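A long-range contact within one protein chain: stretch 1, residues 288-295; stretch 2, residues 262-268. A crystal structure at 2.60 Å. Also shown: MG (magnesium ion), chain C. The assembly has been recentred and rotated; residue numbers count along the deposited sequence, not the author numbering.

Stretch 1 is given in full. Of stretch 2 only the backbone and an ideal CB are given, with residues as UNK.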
# COMPACT_ATOMS: atom_id res chain seq x y z
N GLU A 288 4.15 30.30 9.91
CA GLU A 288 2.97 30.01 9.09
C GLU A 288 3.38 29.38 7.76
O GLU A 288 2.66 28.55 7.20
CB GLU A 288 2.16 31.29 8.82
CG GLU A 288 1.33 31.78 10.00
CD GLU A 288 2.17 32.40 11.11
OE1 GLU A 288 3.41 32.49 10.95
OE2 GLU A 288 1.59 32.80 12.15
N TYR A 289 4.55 29.79 7.26
CA TYR A 289 5.07 29.28 6.00
C TYR A 289 5.32 27.78 6.10
O TYR A 289 4.90 27.01 5.22
CB TYR A 289 6.37 30.02 5.61
CG TYR A 289 7.06 29.44 4.39
CD1 TYR A 289 6.35 29.22 3.21
CD2 TYR A 289 8.40 29.07 4.43
CE1 TYR A 289 6.96 28.64 2.11
CE2 TYR A 289 9.03 28.49 3.33
CZ TYR A 289 8.31 28.27 2.17
OH TYR A 289 8.89 27.64 1.08
N PHE A 290 6.01 27.37 7.18
CA PHE A 290 6.32 25.97 7.43
C PHE A 290 5.05 25.18 7.66
O PHE A 290 4.96 23.99 7.31
CB PHE A 290 7.24 25.85 8.65
CG PHE A 290 8.61 26.40 8.42
CD1 PHE A 290 8.92 27.71 8.76
CD2 PHE A 290 9.58 25.63 7.77
CE1 PHE A 290 10.18 28.25 8.46
CE2 PHE A 290 10.84 26.16 7.47
CZ PHE A 290 11.14 27.47 7.81
N TYR A 291 4.05 25.83 8.23
CA TYR A 291 2.77 25.19 8.45
C TYR A 291 2.24 24.78 7.07
O TYR A 291 1.93 23.61 6.83
CB TYR A 291 1.81 26.18 9.11
CG TYR A 291 0.41 25.65 9.27
CD1 TYR A 291 0.09 24.78 10.31
CD2 TYR A 291 -0.60 26.02 8.38
CE1 TYR A 291 -1.21 24.28 10.46
CE2 TYR A 291 -1.89 25.53 8.51
CZ TYR A 291 -2.19 24.67 9.55
OH TYR A 291 -3.47 24.19 9.69
N SER A 292 2.16 25.73 6.15
CA SER A 292 1.70 25.46 4.80
C SER A 292 2.39 24.24 4.25
O SER A 292 1.76 23.29 3.77
CB SER A 292 2.03 26.62 3.88
OG SER A 292 1.37 27.80 4.32
N LEU A 293 3.72 24.28 4.31
CA LEU A 293 4.56 23.21 3.80
C LEU A 293 4.28 21.86 4.44
O LEU A 293 4.20 20.84 3.76
CB LEU A 293 6.04 23.57 4.00
CG LEU A 293 6.81 24.30 2.87
CD1 LEU A 293 5.86 25.03 1.92
CD2 LEU A 293 7.80 25.26 3.48
N LEU A 294 4.13 21.87 5.76
CA LEU A 294 3.93 20.63 6.50
C LEU A 294 2.54 20.01 6.50
O LEU A 294 2.42 18.80 6.49
CB LEU A 294 4.40 20.83 7.95
CG LEU A 294 5.88 21.18 8.16
CD1 LEU A 294 6.12 21.90 9.45
CD2 LEU A 294 6.69 19.91 8.13
N PHE A 295 1.49 20.83 6.48
CA PHE A 295 0.14 20.26 6.59
C PHE A 295 -0.93 20.67 5.60
O PHE A 295 -2.06 20.21 5.72
CB PHE A 295 -0.43 20.57 7.98
CG PHE A 295 0.58 20.46 9.11
CD1 PHE A 295 1.04 21.60 9.75
CD2 PHE A 295 1.04 19.20 9.53
CE1 PHE A 295 1.95 21.50 10.82
CE2 PHE A 295 1.94 19.09 10.59
CZ PHE A 295 2.40 20.24 11.24
N UNK A 262 1.54 13.14 -0.72
CA UNK A 262 2.98 13.37 -0.85
C UNK A 262 3.43 14.83 -0.82
O UNK A 262 2.94 15.66 -1.59
CB UNK A 262 3.46 12.74 -2.16
N UNK A 263 4.37 15.13 0.07
CA UNK A 263 4.92 16.48 0.20
C UNK A 263 5.83 16.78 -1.00
O UNK A 263 6.79 16.04 -1.26
CB UNK A 263 5.69 16.63 1.51
N UNK A 264 5.54 17.86 -1.73
CA UNK A 264 6.36 18.23 -2.87
C UNK A 264 7.75 18.59 -2.38
O UNK A 264 8.75 18.11 -2.91
CB UNK A 264 5.74 19.39 -3.65
N UNK A 265 7.83 19.45 -1.37
CA UNK A 265 9.11 19.78 -0.78
C UNK A 265 9.12 18.80 0.39
O UNK A 265 8.36 18.96 1.35
CB UNK A 265 9.26 21.25 -0.38
N UNK A 266 9.94 17.76 0.29
CA UNK A 266 10.02 16.71 1.30
C UNK A 266 10.04 17.26 2.71
O UNK A 266 10.83 18.14 3.03
CB UNK A 266 11.27 15.85 1.07
N UNK A 267 9.18 16.72 3.56
CA UNK A 267 9.11 17.24 4.91
C UNK A 267 10.22 16.76 5.82
O UNK A 267 10.80 17.56 6.56
CB UNK A 267 7.76 16.87 5.53
N UNK A 268 10.51 15.47 5.80
CA UNK A 268 11.55 14.95 6.68
C UNK A 268 12.92 15.31 6.14
O UNK A 268 13.79 15.77 6.86
CB UNK A 268 11.42 13.43 6.84
MG MG C . 6.62 11.53 0.35

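Position 262 has extended backbone angles (-85/126), and nothing of stretch 1 lies within 5.5 Å of its ideal CB, so the helix places no demand on it. The magnesium ion is the visible clue: a short acidic side chain would suit best, and another oxygen ligand such as the amide of asparagine is possible. The residue is Asp-262, whose OD1 binds MG at 2.3 Å.

Position 263 is also extended (-72/124), but its CA-to-CB bond points toward stretch 1, with the ideal CB 5.0 Å from Leu-293 O. The backbone N-H groups of residues 292 to 295 are spent on carbonyls one turn earlier, whereas the carbonyls of Leu-293 and Leu-294 have no such partner within the stretch. Acceptors within reach favour a donor of moderate length: histidine, asparagine, glutamine or a longer basic chain are all plausible. The deposited His-263, with chi1 at -69° (m), donates from NE2 to Leu-294 O at 3.0 Å with an N-H...acceptor angle of 157°. Its CD2 lies 3.3 Å from Leu-293 O, and both carbonyl oxygens sit at the ring edge, near its plane. The bond therefore requires a proton on NE2.

At 264 the backbone turns (-65/-50) and CA-to-CB points sideways, with no atom of stretch 1 within 5.5 Å of the ideal CB. Many side chains would be compatible; Ile-264 makes no contact here.

Position 265 points toward the helix again, and its ideal CB is 5.1 Å from Leu-293 CG. The apolar surface of that leucine, with the Tyr-289 side chain beyond it, would suit leucine, isoleucine, methionine or perhaps valine. Ile-265, m at chi1 and t at chi2, extends its CD1 to 4.5 Å from Leu-293 CG and equally 4.5 Å from Tyr-289 OH, loose contacts that span one helical turn.

Position 266 is out of reach of stretch 1, so the helix discriminates little. It directly precedes a helix, where serine, threonine, aspartate or asparagine are common; the residue is Glu-266, at the N-cap position.

The backbone at 267 is helical (-78/-45), CA-to-CB points toward stretch 1, and the ideal CB lies 4.1 Å from Leu-294 CD2. An aliphatic chain, or the methylene part of a long polar one, would fit. In Lys-267, CB meets Leu-294 CD2 at 4.1 Å; chi1 is off-well at 102°, and the remaining chi angles are t.

At 268 CA-to-CB points away, leaving polar or charged residues free to extend. Lys-268 does so without touching the helix.

Stretch 2 (262-268) DHIIEKK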
# COMPACT_ATOMS: atom_id res chain seq x y z
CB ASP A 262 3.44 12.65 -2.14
CG ASP A 262 4.93 12.80 -2.42
OD1 ASP A 262 5.77 12.55 -1.52
OD2 ASP A 262 5.25 13.15 -3.57
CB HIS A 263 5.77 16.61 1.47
CG HIS A 263 4.98 16.56 2.74
ND1 HIS A 263 4.44 15.40 3.25
CD2 HIS A 263 4.66 17.54 3.63
CE1 HIS A 263 3.83 15.66 4.39
NE2 HIS A 263 3.95 16.96 4.64
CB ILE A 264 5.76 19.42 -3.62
CG1 ILE A 264 4.30 19.09 -3.99
CG2 ILE A 264 6.59 19.70 -4.88
CD1 ILE A 264 3.58 20.20 -4.73
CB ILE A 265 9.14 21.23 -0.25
CG1 ILE A 265 8.90 22.21 -1.40
CG2 ILE A 265 10.47 21.53 0.41
CD1 ILE A 265 9.01 23.67 -0.99
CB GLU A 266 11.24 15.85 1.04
CG GLU A 266 11.21 15.17 -0.30
CD GLU A 266 12.44 14.31 -0.53
OE1 GLU A 266 13.54 14.88 -0.69
OE2 GLU A 266 12.30 13.07 -0.56
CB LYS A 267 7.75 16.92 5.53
CG LYS A 267 7.77 15.76 6.48
CD LYS A 267 6.43 15.55 7.13
CE LYS A 267 6.50 14.32 8.01
NZ LYS A 267 5.18 13.98 8.59
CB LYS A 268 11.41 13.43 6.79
CG LYS A 268 12.11 12.81 8.00
CD LYS A 268 11.61 11.37 8.22
CE LYS A 268 11.92 10.84 9.62
NZ LYS A 268 11.04 9.66 9.94
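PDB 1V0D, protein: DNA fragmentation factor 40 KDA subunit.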